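Local coordinates for protein signal recognition particle subunit SRP68 (Chaetomium thermophilum, PDB 4P3G) that forms the RNA-binding domain of the signal recognition particle subunit SRP68 and, within the particle, probably supports cotranslational targeting of secretory and membrane proteins to the endoplasmic reticulum, at residues R18-L23 / S35-N40; A28-Q33 / T79-W84; P63-I66 / E71-R74; M88-A93 / R106-S111; A153-Q158 / M198-Y203. One frame throughout, in Å; residues are numbered along the deposited sequence.

Contact 1: R18-L23 / S35-N40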
# COMPACT_ATOMS: atom_id res chain seq x y z
N ARG A 18 21.13 -9.82 -23.61
CA ARG A 18 19.97 -9.08 -24.09
C ARG A 18 20.45 -7.71 -24.51
O ARG A 18 20.12 -7.24 -25.60
CB ARG A 18 18.93 -8.98 -22.99
CG ARG A 18 18.30 -10.30 -22.63
CD ARG A 18 17.15 -10.07 -21.70
NE ARG A 18 16.54 -11.29 -21.20
CZ ARG A 18 15.56 -11.30 -20.30
NH1 ARG A 18 15.09 -10.16 -19.79
NH2 ARG A 18 15.05 -12.46 -19.91
N GLU A 19 21.31 -7.11 -23.69
CA GLU A 19 21.88 -5.80 -23.99
C GLU A 19 22.72 -5.86 -25.25
O GLU A 19 22.73 -4.88 -26.00
CB GLU A 19 22.70 -5.25 -22.83
CG GLU A 19 21.89 -4.90 -21.59
CD GLU A 19 22.78 -4.55 -20.42
OE1 GLU A 19 24.01 -4.62 -20.60
OE2 GLU A 19 22.25 -4.20 -19.34
N LYS A 20 23.44 -6.96 -25.49
CA LYS A 20 24.29 -7.08 -26.68
C LYS A 20 23.46 -6.99 -27.95
O LYS A 20 23.75 -6.20 -28.85
CB LYS A 20 25.03 -8.42 -26.74
CG LYS A 20 25.72 -8.58 -28.12
CD LYS A 20 26.25 -9.96 -28.47
CE LYS A 20 27.44 -10.34 -27.64
NZ LYS A 20 27.85 -11.73 -27.97
N ALA A 21 22.42 -7.81 -28.01
CA ALA A 21 21.62 -7.96 -29.21
C ALA A 21 20.72 -6.76 -29.49
O ALA A 21 20.40 -6.48 -30.64
CB ALA A 21 20.80 -9.19 -29.12
N LEU A 22 20.35 -6.04 -28.44
CA LEU A 22 19.43 -4.91 -28.57
C LEU A 22 20.14 -3.59 -28.85
O LEU A 22 19.52 -2.52 -28.83
CB LEU A 22 18.59 -4.77 -27.32
CG LEU A 22 17.24 -5.45 -27.39
CD1 LEU A 22 17.37 -6.95 -27.61
CD2 LEU A 22 16.50 -5.16 -26.11
N LEU A 23 21.46 -3.66 -29.03
CA LEU A 23 22.24 -2.46 -29.22
C LEU A 23 22.04 -1.93 -30.64
O LEU A 23 21.79 -0.75 -30.85
CB LEU A 23 23.71 -2.73 -28.96
CG LEU A 23 24.41 -1.49 -28.42
CD1 LEU A 23 25.54 -1.89 -27.47
CD2 LEU A 23 24.87 -0.50 -29.50
N SER A 35 21.23 -18.52 -31.36
CA SER A 35 21.28 -19.77 -32.10
C SER A 35 22.70 -20.14 -32.53
O SER A 35 23.05 -21.31 -32.58
CB SER A 35 20.40 -19.66 -33.34
OG SER A 35 19.10 -19.21 -32.97
N GLY A 36 23.50 -19.12 -32.82
CA GLY A 36 24.89 -19.31 -33.17
C GLY A 36 25.71 -19.74 -31.96
O GLY A 36 26.53 -20.64 -32.03
N LYS A 37 25.48 -19.06 -30.85
CA LYS A 37 26.21 -19.34 -29.63
C LYS A 37 25.80 -20.69 -29.05
O LYS A 37 26.64 -21.41 -28.50
CB LYS A 37 25.98 -18.21 -28.64
CG LYS A 37 26.44 -16.87 -29.20
CD LYS A 37 26.94 -15.99 -28.10
CE LYS A 37 26.43 -14.57 -28.27
NZ LYS A 37 26.26 -13.95 -26.92
N LEU A 38 24.53 -21.05 -29.19
CA LEU A 38 24.07 -22.35 -28.71
C LEU A 38 24.79 -23.45 -29.46
O LEU A 38 25.16 -24.48 -28.89
CB LEU A 38 22.57 -22.51 -28.95
CG LEU A 38 21.89 -23.66 -28.21
CD1 LEU A 38 22.13 -23.55 -26.72
CD2 LEU A 38 20.40 -23.69 -28.50
N LEU A 39 25.01 -23.20 -30.75
CA LEU A 39 25.66 -24.16 -31.62
C LEU A 39 27.12 -24.37 -31.22
O LEU A 39 27.56 -25.50 -31.03
CB LEU A 39 25.57 -23.66 -33.07
CG LEU A 39 26.22 -24.46 -34.19
CD1 LEU A 39 25.59 -25.83 -34.31
CD2 LEU A 39 26.05 -23.69 -35.46
N ASN A 40 27.85 -23.27 -31.08
CA ASN A 40 29.24 -23.36 -30.66
C ASN A 40 29.32 -24.03 -29.30
O ASN A 40 30.25 -24.79 -29.03
CB ASN A 40 29.88 -21.98 -30.62
CG ASN A 40 29.97 -21.34 -32.00
OD1 ASN A 40 30.21 -22.02 -33.00
ND2 ASN A 40 29.77 -20.02 -32.05
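Lys20 and Lys37 meet amine to amine across this surface contact, and the pair illustrates how two side chains can be neighbours without a bond. Following 18-23 in order, Arg18 comes first and takes no part across the contact; its guanidinium group makes a salt bridge with Glu81 and a cation-pi contact with Trp84, both of helix 71-93. Lys20 is the one residue of its segment that bridges to 35-40. Its CG stands opposite the backbone N (chi1 170°), and a bend at chi3 of -70° turns the end of the chain toward the second segment. Lys37 comes from the other side, its chain kinked at each torsion beyond CG, until the two side chains face each other tip to tip. As modelled, Lys20 NZ lies 2.9 Å from Lys37 NZ and 3.2 Å from Lys37 CE. Both nitrogens are donors, so no hydrogen bond forms, and the exact separation is doubtful at 2.7 Å resolution. Ala21 follows and faces helix 27-44, packing on Tyr30 and Gln33. The contact buries just 76 Å² and lies at the edge of the helical stack: helix 10-21 rests on helix 27-44 through Ala21 and Lys20, while Lys37 and Leu38 lean from helix 27-44 onto helix 71-93.

Contact 2: A28-Q33 / T79-W84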
# COMPACT_ATOMS: atom_id res chain seq x y z
N ALA A 28 14.58 -10.22 -32.92
CA ALA A 28 14.87 -11.09 -34.05
C ALA A 28 16.38 -11.28 -34.11
O ALA A 28 16.85 -12.39 -34.33
CB ALA A 28 14.32 -10.51 -35.30
N THR A 29 17.12 -10.21 -33.85
CA THR A 29 18.59 -10.25 -33.85
C THR A 29 19.15 -11.17 -32.78
O THR A 29 20.04 -11.97 -33.03
CB THR A 29 19.18 -8.86 -33.55
OG1 THR A 29 18.64 -7.88 -34.44
CG2 THR A 29 20.70 -8.87 -33.63
N TYR A 30 18.58 -11.06 -31.59
CA TYR A 30 19.01 -11.80 -30.42
C TYR A 30 18.93 -13.27 -30.68
O TYR A 30 19.88 -14.02 -30.49
CB TYR A 30 18.09 -11.43 -29.23
CG TYR A 30 18.49 -12.00 -27.87
CD1 TYR A 30 19.82 -12.11 -27.50
CD2 TYR A 30 17.53 -12.38 -26.96
CE1 TYR A 30 20.18 -12.60 -26.27
CE2 TYR A 30 17.88 -12.88 -25.73
CZ TYR A 30 19.21 -12.99 -25.39
OH TYR A 30 19.55 -13.49 -24.15
N ARG A 31 17.77 -13.65 -31.18
CA ARG A 31 17.44 -15.03 -31.46
C ARG A 31 18.44 -15.67 -32.41
O ARG A 31 18.84 -16.83 -32.23
CB ARG A 31 16.03 -15.05 -32.03
CG ARG A 31 15.49 -16.39 -32.29
CD ARG A 31 14.14 -16.18 -32.87
NE ARG A 31 13.57 -17.40 -33.39
CZ ARG A 31 12.55 -17.40 -34.22
NH1 ARG A 31 12.03 -16.24 -34.61
NH2 ARG A 31 12.06 -18.55 -34.68
N THR A 32 18.85 -14.91 -33.43
CA THR A 32 19.88 -15.38 -34.35
C THR A 32 21.17 -15.54 -33.56
O THR A 32 21.77 -16.61 -33.57
CB THR A 32 20.12 -14.39 -35.53
OG1 THR A 32 19.00 -14.39 -36.43
CG2 THR A 32 21.35 -14.77 -36.31
N GLN A 33 21.56 -14.49 -32.85
CA GLN A 33 22.81 -14.49 -32.11
C GLN A 33 22.87 -15.66 -31.16
O GLN A 33 23.85 -16.38 -31.11
CB GLN A 33 22.97 -13.19 -31.32
CG GLN A 33 23.11 -11.94 -32.18
CD GLN A 33 23.45 -10.70 -31.38
OE1 GLN A 33 23.50 -10.74 -30.14
NE2 GLN A 33 23.69 -9.59 -32.07
N THR A 79 19.71 -21.84 -24.08
CA THR A 79 18.52 -22.56 -24.46
C THR A 79 17.29 -21.83 -24.01
O THR A 79 16.38 -21.61 -24.81
CB THR A 79 18.53 -23.97 -23.86
OG1 THR A 79 19.74 -24.63 -24.24
CG2 THR A 79 17.36 -24.75 -24.40
N ALA A 80 17.27 -21.42 -22.75
CA ALA A 80 16.13 -20.70 -22.18
C ALA A 80 15.97 -19.33 -22.83
O ALA A 80 14.85 -18.91 -23.19
CB ALA A 80 16.29 -20.57 -20.68
N GLU A 81 17.09 -18.64 -22.98
CA GLU A 81 17.07 -17.30 -23.55
C GLU A 81 16.57 -17.30 -24.99
O GLU A 81 15.97 -16.32 -25.45
CB GLU A 81 18.45 -16.66 -23.47
CG GLU A 81 18.76 -16.06 -22.13
CD GLU A 81 17.84 -14.90 -21.80
OE1 GLU A 81 18.08 -13.80 -22.35
OE2 GLU A 81 16.87 -15.09 -21.01
N ARG A 82 16.83 -18.38 -25.73
CA ARG A 82 16.38 -18.43 -27.12
C ARG A 82 14.84 -18.49 -27.20
O ARG A 82 14.22 -17.77 -27.97
CB ARG A 82 17.03 -19.62 -27.85
CG ARG A 82 16.87 -19.57 -29.37
CD ARG A 82 17.62 -20.68 -30.06
NE ARG A 82 16.94 -21.95 -29.84
CZ ARG A 82 17.24 -23.08 -30.47
NH1 ARG A 82 18.24 -23.12 -31.35
NH2 ARG A 82 16.56 -24.19 -30.19
N ALA A 83 14.22 -19.28 -26.33
CA ALA A 83 12.76 -19.36 -26.29
C ALA A 83 12.16 -18.01 -25.92
O ALA A 83 11.09 -17.65 -26.40
CB ALA A 83 12.31 -20.42 -25.29
N TRP A 84 12.84 -17.31 -25.03
CA TRP A 84 12.42 -15.99 -24.60
C TRP A 84 12.44 -15.04 -25.80
O TRP A 84 11.51 -14.23 -26.00
CB TRP A 84 13.36 -15.49 -23.51
CG TRP A 84 12.96 -14.16 -22.96
CD1 TRP A 84 12.02 -13.94 -22.00
CD2 TRP A 84 13.47 -12.88 -23.34
NE1 TRP A 84 11.91 -12.59 -21.76
CE2 TRP A 84 12.80 -11.92 -22.56
CE3 TRP A 84 14.43 -12.45 -24.26
CZ2 TRP A 84 13.04 -10.56 -22.68
CZ3 TRP A 84 14.69 -11.08 -24.38
CH2 TRP A 84 13.99 -10.16 -23.59
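The tight side of this helix pair is built on Tyr30 and Glu81, with Trp84 closing it. Tyr30 OH donates a hydrogen bond to Glu81 OE1; the modelled length of 2.3 Å is very short and doubtful at this resolution. The carboxylate oxygen sits at the edge of the phenol ring and in its plane, while the carboxylate itself is rotated 59° from that plane. Glu81 gets there by folding back: the bend at chi2 (-64°) turns the carboxylate onto Tyr30 OH, while CB and CG of Glu81 each lie 3.4 Å from that oxygen. Trp84 approaches another part of the same ring edge, with its CE3 3.8 Å from Tyr30 CE2, and the two side chains cross at about a right angle. Both Tyr30 and Glu81 are buried, and the acid is well provided with partners: OE1 also forms a salt bridge with Arg18 NE, and OE2 is hydrogen-bonded to Tyr145 OH. Such a set would be expected to favour the ionised carboxylate. The looser side is formed by two partly exposed arginines. Arg31 O comes no nearer to Arg82 than 4.4 Å, at Arg82 CG. Arg31 NE and Arg82 NE stay 6.7 Å apart. Helices 27-44 and 71-93 run nearly antiparallel here, with local axes 9.0 Å apart; helix 10-21 lies against the Tyr30 and Glu81 side, and helix 103-128 packs on Thr79, Ala80 and Trp84.

Contact 3: P63-I66 / E71-R74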
# COMPACT_ATOMS: atom_id res chain seq x y z
N PRO A 63 23.79 -32.03 -11.33
CA PRO A 63 24.68 -31.27 -10.45
C PRO A 63 26.14 -31.58 -10.69
O PRO A 63 27.00 -30.71 -10.53
CB PRO A 63 24.27 -31.75 -9.06
CG PRO A 63 22.87 -32.18 -9.20
CD PRO A 63 22.76 -32.76 -10.57
N GLU A 64 26.42 -32.83 -11.03
CA GLU A 64 27.80 -33.25 -11.24
C GLU A 64 28.36 -32.67 -12.53
O GLU A 64 29.53 -32.30 -12.60
CB GLU A 64 27.88 -34.77 -11.24
CG GLU A 64 27.37 -35.41 -9.95
CD GLU A 64 25.84 -35.46 -9.88
OE1 GLU A 64 25.17 -34.95 -10.81
OE2 GLU A 64 25.30 -36.00 -8.89
N GLN A 65 27.50 -32.58 -13.55
CA GLN A 65 27.87 -31.96 -14.82
C GLN A 65 28.12 -30.47 -14.72
O GLN A 65 28.95 -29.92 -15.44
CB GLN A 65 26.82 -32.23 -15.90
CG GLN A 65 26.92 -33.64 -16.47
CD GLN A 65 25.84 -33.94 -17.49
OE1 GLN A 65 24.77 -33.34 -17.48
NE2 GLN A 65 26.17 -34.81 -18.43
N ILE A 66 27.37 -29.79 -13.85
CA ILE A 66 27.61 -28.38 -13.62
C ILE A 66 28.95 -28.17 -12.93
O ILE A 66 29.72 -27.28 -13.29
CB ILE A 66 26.52 -27.77 -12.74
CG1 ILE A 66 25.18 -27.85 -13.47
CG2 ILE A 66 26.82 -26.33 -12.44
CD1 ILE A 66 24.05 -27.36 -12.64
N GLU A 71 30.24 -24.92 -18.67
CA GLU A 71 29.60 -24.74 -19.95
C GLU A 71 28.20 -25.37 -19.97
O GLU A 71 27.33 -24.94 -20.72
CB GLU A 71 30.45 -25.30 -21.09
CG GLU A 71 31.55 -24.37 -21.53
CD GLU A 71 31.03 -23.08 -22.11
OE1 GLU A 71 31.28 -22.01 -21.50
OE2 GLU A 71 30.37 -23.12 -23.18
N TYR A 72 27.99 -26.39 -19.16
CA TYR A 72 26.68 -27.01 -19.07
C TYR A 72 25.63 -25.99 -18.62
O TYR A 72 24.48 -26.04 -19.05
CB TYR A 72 26.73 -28.20 -18.13
CG TYR A 72 27.29 -29.42 -18.80
CD1 TYR A 72 26.48 -30.25 -19.56
CD2 TYR A 72 28.63 -29.75 -18.69
CE1 TYR A 72 26.98 -31.38 -20.18
CE2 TYR A 72 29.15 -30.87 -19.31
CZ TYR A 72 28.31 -31.68 -20.06
OH TYR A 72 28.80 -32.80 -20.67
N VAL A 73 26.04 -25.08 -17.74
CA VAL A 73 25.17 -23.98 -17.34
C VAL A 73 24.98 -23.04 -18.53
O VAL A 73 23.86 -22.66 -18.83
CB VAL A 73 25.73 -23.18 -16.13
CG1 VAL A 73 24.94 -21.90 -15.89
CG2 VAL A 73 25.74 -24.05 -14.88
N ARG A 74 26.04 -22.70 -19.24
CA ARG A 74 25.87 -21.80 -20.37
C ARG A 74 24.90 -22.37 -21.40
O ARG A 74 24.07 -21.64 -21.95
CB ARG A 74 27.21 -21.50 -21.02
CG ARG A 74 27.11 -20.44 -22.09
CD ARG A 74 28.48 -19.84 -22.39
NE ARG A 74 28.32 -18.65 -23.22
CZ ARG A 74 28.59 -18.61 -24.52
NH1 ARG A 74 29.06 -19.70 -25.13
NH2 ARG A 74 28.39 -17.49 -25.19
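Gln65 covers one face of the Tyr72 ring, with CB over the centre and the amide offset toward the CE1 rim, and its path outward shows how a polar residue can pack as a flat surface. CB comes first, 4.0 Å from the ring centroid and 9° off the ring normal, a CH-pi contact over the middle of the face. CG leaves beside the backbone N (chi1 -78°) and also stands above the same face, somewhat off its centre. The chain then runs on extended, bringing CD to 3.9 Å from Tyr72 CE1. There the amide flattens against the ring, its plane 20° from that of the phenol, in a stacked arrangement. OE1 lies 4.0 Å from Tyr72 CE1; NE2, near the same CE1, comes 4.0 Å from Tyr72 OH without a hydrogen bond. The backbone joins in as well, with Gln65 O 3.3 Å from Tyr72 CD2. Beside this partly exposed stack lies a small buried apolar patch in which one methyl branch from each helix meets, Ile66 CG2 to Val73 CG2 at 3.5 Å. Helix 103-128 covers that patch, with Leu123 against Val73, and with Ala126 and Leu127 against Ile66. The arrangement is that of two consecutive helices separated by a two-residue turn, the short helix 63-68 leading into the long helix 71-93 of an all-helical domain related to tetratricopeptide repeats.

Contact 4: M88-A93 / R106-S111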
# COMPACT_ATOMS: atom_id res chain seq x y z
N MSE A 88 9.49 -13.00 -27.46
CA MSE A 88 9.51 -11.53 -27.49
C MSE A 88 9.42 -10.98 -28.89
O MSE A 88 8.89 -9.89 -29.10
CB MSE A 88 10.76 -10.97 -26.82
CG MSE A 88 10.77 -11.08 -25.30
SE MSE A 88 9.24 -10.32 -24.36
CE MSE A 88 8.11 -11.90 -24.13
N ALA A 89 9.95 -11.74 -29.85
CA ALA A 89 9.92 -11.36 -31.25
C ALA A 89 8.51 -11.40 -31.84
O ALA A 89 8.12 -10.49 -32.58
CB ALA A 89 10.84 -12.24 -32.05
N MSE A 90 7.73 -12.44 -31.53
CA MSE A 90 6.36 -12.50 -32.02
C MSE A 90 5.52 -11.40 -31.40
O MSE A 90 4.74 -10.72 -32.07
CB MSE A 90 5.73 -13.85 -31.72
CG MSE A 90 6.56 -14.99 -32.24
SE MSE A 90 5.77 -16.71 -31.86
CE MSE A 90 4.21 -16.60 -33.00
N LYS A 91 5.69 -11.22 -30.10
CA LYS A 91 5.00 -10.17 -29.36
C LYS A 91 5.31 -8.81 -29.99
O LYS A 91 4.44 -7.95 -30.09
CB LYS A 91 5.44 -10.23 -27.89
CG LYS A 91 4.70 -9.33 -26.93
CD LYS A 91 5.26 -9.51 -25.53
CE LYS A 91 4.88 -8.33 -24.64
NZ LYS A 91 3.63 -8.53 -23.80
N ALA A 92 6.55 -8.63 -30.41
CA ALA A 92 6.99 -7.38 -31.01
C ALA A 92 6.32 -7.15 -32.35
O ALA A 92 5.97 -6.02 -32.69
CB ALA A 92 8.48 -7.38 -31.16
N ALA A 93 6.16 -8.22 -33.13
CA ALA A 93 5.56 -8.09 -34.45
C ALA A 93 4.13 -7.55 -34.32
O ALA A 93 3.71 -6.65 -35.06
CB ALA A 93 5.55 -9.44 -35.17
N ARG A 106 -0.84 -16.04 -29.27
CA ARG A 106 -0.62 -15.90 -27.84
C ARG A 106 -0.25 -17.25 -27.25
O ARG A 106 0.59 -17.33 -26.37
CB ARG A 106 -1.85 -15.34 -27.12
CG ARG A 106 -1.61 -15.17 -25.63
CD ARG A 106 -2.85 -14.65 -24.93
NE ARG A 106 -3.13 -13.30 -25.40
CZ ARG A 106 -2.54 -12.21 -24.90
NH1 ARG A 106 -1.67 -12.31 -23.89
NH2 ARG A 106 -2.85 -11.01 -25.40
N SER A 107 -0.87 -18.31 -27.74
CA SER A 107 -0.60 -19.64 -27.22
C SER A 107 0.84 -20.07 -27.48
O SER A 107 1.48 -20.66 -26.61
CB SER A 107 -1.56 -20.65 -27.83
OG SER A 107 -1.16 -21.96 -27.47
N HIS A 108 1.34 -19.75 -28.68
CA HIS A 108 2.70 -20.08 -29.10
C HIS A 108 3.73 -19.24 -28.31
O HIS A 108 4.79 -19.72 -27.92
CB HIS A 108 2.87 -19.86 -30.60
CG HIS A 108 4.13 -20.42 -31.17
ND1 HIS A 108 4.76 -19.88 -32.27
CD2 HIS A 108 4.89 -21.49 -30.80
CE1 HIS A 108 5.85 -20.58 -32.55
NE2 HIS A 108 5.94 -21.56 -31.67
N ILE A 109 3.39 -17.98 -28.10
CA ILE A 109 4.21 -17.09 -27.29
C ILE A 109 4.32 -17.62 -25.86
O ILE A 109 5.39 -17.65 -25.28
CB ILE A 109 3.62 -15.68 -27.28
CG1 ILE A 109 3.86 -15.05 -28.65
CG2 ILE A 109 4.29 -14.85 -26.23
CD1 ILE A 109 3.33 -13.67 -28.77
N VAL A 110 3.20 -18.05 -25.31
CA VAL A 110 3.19 -18.59 -23.97
C VAL A 110 3.99 -19.89 -23.90
O VAL A 110 4.76 -20.07 -22.95
CB VAL A 110 1.77 -18.78 -23.46
CG1 VAL A 110 1.76 -19.64 -22.22
CG2 VAL A 110 1.14 -17.41 -23.17
N SER A 111 3.84 -20.75 -24.91
CA SER A 111 4.60 -22.03 -25.02
C SER A 111 6.10 -21.85 -24.91
O SER A 111 6.78 -22.68 -24.31
CB SER A 111 4.35 -22.70 -26.36
OG SER A 111 3.05 -23.18 -26.47
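The selenium of Met90, a selenomethionine in the crystal, comes obliquely onto the imidazole of His108 and makes the Met-aromatic part of this interface. It lies 4.1 Å from the centroid of the His108 ring and 50° off the ring normal, carried by a side chain that crosses His108 at about a right angle. ND1 is the ring atom most closely met, 3.4 Å from Met90 SE. Apolar packing follows beside it. The buried Ile109 sets CG1 3.8 Å from Met90 CB, and its CD1 pushes on to the opposing backbone, 3.7 Å from Lys91 N. Polar bonds are absent between the two segments: Lys91 sends its amine away to a salt bridge with Glu156, and Arg106 NH1 is probably hydrogen-bonded to the backbone O of the same glutamate. Within helix 103-128, Ser107 O is gripped twice, by Ser111 N and by Ser111 OG at 3.0 Å, the two donors arriving from opposite faces of the carbonyl plane. With local axes 9.5 Å apart and 152° between their directions, helices 71-93 and 103-128 form an antiparallel helical hairpin, the building element of tetratricopeptide-like folds.

Contact 5: A153-Q158 / M198-Y203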
# COMPACT_ATOMS: atom_id res chain seq x y z
N ALA A 153 5.93 -15.74 -18.36
CA ALA A 153 5.04 -16.67 -19.00
C ALA A 153 3.59 -16.45 -18.54
O ALA A 153 2.71 -16.31 -19.38
CB ALA A 153 5.49 -18.09 -18.74
N LEU A 154 3.36 -16.38 -17.23
CA LEU A 154 1.99 -16.23 -16.71
C LEU A 154 1.41 -14.84 -17.02
O LEU A 154 0.21 -14.67 -17.23
CB LEU A 154 1.94 -16.50 -15.22
CG LEU A 154 2.29 -17.92 -14.78
CD1 LEU A 154 2.71 -17.91 -13.31
CD2 LEU A 154 1.12 -18.88 -15.04
N PHE A 155 2.29 -13.85 -17.06
CA PHE A 155 1.88 -12.51 -17.45
C PHE A 155 1.32 -12.50 -18.90
O PHE A 155 0.31 -11.84 -19.18
CB PHE A 155 3.07 -11.58 -17.32
CG PHE A 155 2.78 -10.16 -17.65
CD1 PHE A 155 2.84 -9.73 -18.98
CD2 PHE A 155 2.50 -9.24 -16.65
CE1 PHE A 155 2.58 -8.40 -19.31
CE2 PHE A 155 2.25 -7.89 -16.96
CZ PHE A 155 2.29 -7.47 -18.30
N GLU A 156 1.97 -13.22 -19.82
CA GLU A 156 1.52 -13.31 -21.20
C GLU A 156 0.22 -14.12 -21.34
O GLU A 156 -0.61 -13.86 -22.22
CB GLU A 156 2.61 -13.91 -22.07
CG GLU A 156 3.77 -12.97 -22.33
CD GLU A 156 3.35 -11.66 -22.96
OE1 GLU A 156 2.57 -11.72 -23.94
OE2 GLU A 156 3.81 -10.59 -22.49
N LYS A 157 0.06 -15.10 -20.47
CA LYS A 157 -1.13 -15.93 -20.42
C LYS A 157 -2.28 -15.15 -19.78
O LYS A 157 -3.42 -15.61 -19.74
CB LYS A 157 -0.84 -17.18 -19.60
CG LYS A 157 -1.77 -18.36 -19.81
CD LYS A 157 -1.15 -19.60 -19.15
CE LYS A 157 -1.91 -20.87 -19.45
NZ LYS A 157 -1.19 -22.02 -18.84
N GLN A 158 -1.95 -13.97 -19.25
CA GLN A 158 -2.94 -13.11 -18.62
C GLN A 158 -3.50 -13.73 -17.34
O GLN A 158 -4.62 -13.43 -16.92
CB GLN A 158 -4.02 -12.73 -19.64
CG GLN A 158 -3.49 -11.70 -20.61
CD GLN A 158 -4.36 -11.49 -21.83
OE1 GLN A 158 -5.31 -12.23 -22.08
NE2 GLN A 158 -4.01 -10.48 -22.62
N MSE A 198 4.77 -5.96 -12.45
CA MSE A 198 4.00 -6.21 -11.25
C MSE A 198 2.92 -5.15 -11.12
O MSE A 198 1.77 -5.49 -10.82
CB MSE A 198 4.91 -6.19 -10.05
CG MSE A 198 5.88 -7.36 -10.00
SE MSE A 198 6.67 -7.52 -8.23
CE MSE A 198 5.18 -8.50 -7.40
N ARG A 199 3.27 -3.89 -11.35
CA ARG A 199 2.28 -2.84 -11.21
C ARG A 199 1.12 -3.08 -12.14
O ARG A 199 -0.04 -2.88 -11.78
CB ARG A 199 2.89 -1.49 -11.48
CG ARG A 199 3.86 -1.06 -10.42
CD ARG A 199 4.22 0.38 -10.65
NE ARG A 199 5.12 0.94 -9.64
CZ ARG A 199 4.74 1.39 -8.45
NH1 ARG A 199 3.45 1.34 -8.10
NH2 ARG A 199 5.64 1.89 -7.63
N PHE A 200 1.42 -3.55 -13.35
CA PHE A 200 0.38 -3.81 -14.32
C PHE A 200 -0.49 -4.98 -13.90
O PHE A 200 -1.73 -4.89 -13.91
CB PHE A 200 1.01 -4.10 -15.68
CG PHE A 200 0.01 -4.28 -16.78
CD1 PHE A 200 -0.56 -3.19 -17.40
CD2 PHE A 200 -0.36 -5.55 -17.18
CE1 PHE A 200 -1.50 -3.37 -18.40
CE2 PHE A 200 -1.29 -5.74 -18.19
CZ PHE A 200 -1.86 -4.64 -18.80
N ALA A 201 0.16 -6.08 -13.56
CA ALA A 201 -0.57 -7.28 -13.15
C ALA A 201 -1.39 -7.02 -11.89
O ALA A 201 -2.47 -7.58 -11.73
CB ALA A 201 0.37 -8.43 -12.95
N ALA A 202 -0.86 -6.21 -10.99
CA ALA A 202 -1.58 -5.92 -9.75
C ALA A 202 -2.82 -5.10 -10.10
O ALA A 202 -3.91 -5.35 -9.61
CB ALA A 202 -0.70 -5.20 -8.77
N TYR A 203 -2.64 -4.15 -11.01
CA TYR A 203 -3.77 -3.39 -11.51
C TYR A 203 -4.82 -4.31 -12.13
O TYR A 203 -6.00 -4.20 -11.82
CB TYR A 203 -3.31 -2.40 -12.56
CG TYR A 203 -4.48 -1.71 -13.19
CD1 TYR A 203 -5.24 -0.78 -12.47
CD2 TYR A 203 -4.87 -2.03 -14.49
CE1 TYR A 203 -6.33 -0.17 -13.03
CE2 TYR A 203 -5.96 -1.42 -15.06
CZ TYR A 203 -6.70 -0.49 -14.33
OH TYR A 203 -7.80 0.12 -14.91
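Nearly the same first torsion brings the rings of Phe155 and Phe200 together. In each, CG lies opposite the backbone N (chi1 -178° for Phe155, -176° for Phe200), which swings the ring to the carbonyl side of its residue. For Phe155 this matters most: its CB leaves the helix without aiming at 198-203, and the ring has to carry the approach. Phe155 CZ and CE2 straddle a single atom of the partner, Phe200 CD2, each 3.5 Å from it. The side chains cross at about a right angle, yet the ring planes are only 49° apart, with the Phe155 and Phe200 centroids 5.6 Å from each other, so the rings meet obliquely. Ala201 points its methyl group toward the same partner, with its CB 4.3 Å from Phe155 CD2. In this all-helical, tetratricopeptide-like domain the pair joins helix 136-156 to helix 186-205, with Trp160 of helix 160-181 meeting both rings, edge-to-face in the case of Phe155. Helix 136-156 ends in a Schellman motif, with Gln158 at positive phi. Nearby, Glu156 turns its OE2 into a salt bridge with Lys91. Beyond the other ring lies the assembly interface, where Phe200 packs on Tyr203 of a neighbouring subunit and Arg199 NH1 is hydrogen-bonded to Pro208 O of that subunit.

How the contacts relate
Contact 1 is a surface contact, purely cationic and smallest in area; the other four are partly buried and differ in chemistry. Contact 2, which shares helix 27-44 with contact 1 and touches it, combines buried hydrogen bonding with aromatic packing. Contacts 2, 3 and 4 all use helix 71-93. Contacts 3 and 4, centres about 29 Å apart, have no hydrogen bonds across the interface: contact 3 depends on a ring face and methyl groups, contact 4 on selenium against imidazole and aliphatic packing. Contact 5, on the opposite side of the chain's centre from contacts 1 and 3, is aromatic and borders a second subunit. Contacts 4 and 5 are joined through Glu156, whereas contacts 3 and 5 remain about 19 Å apart at their nearest atoms.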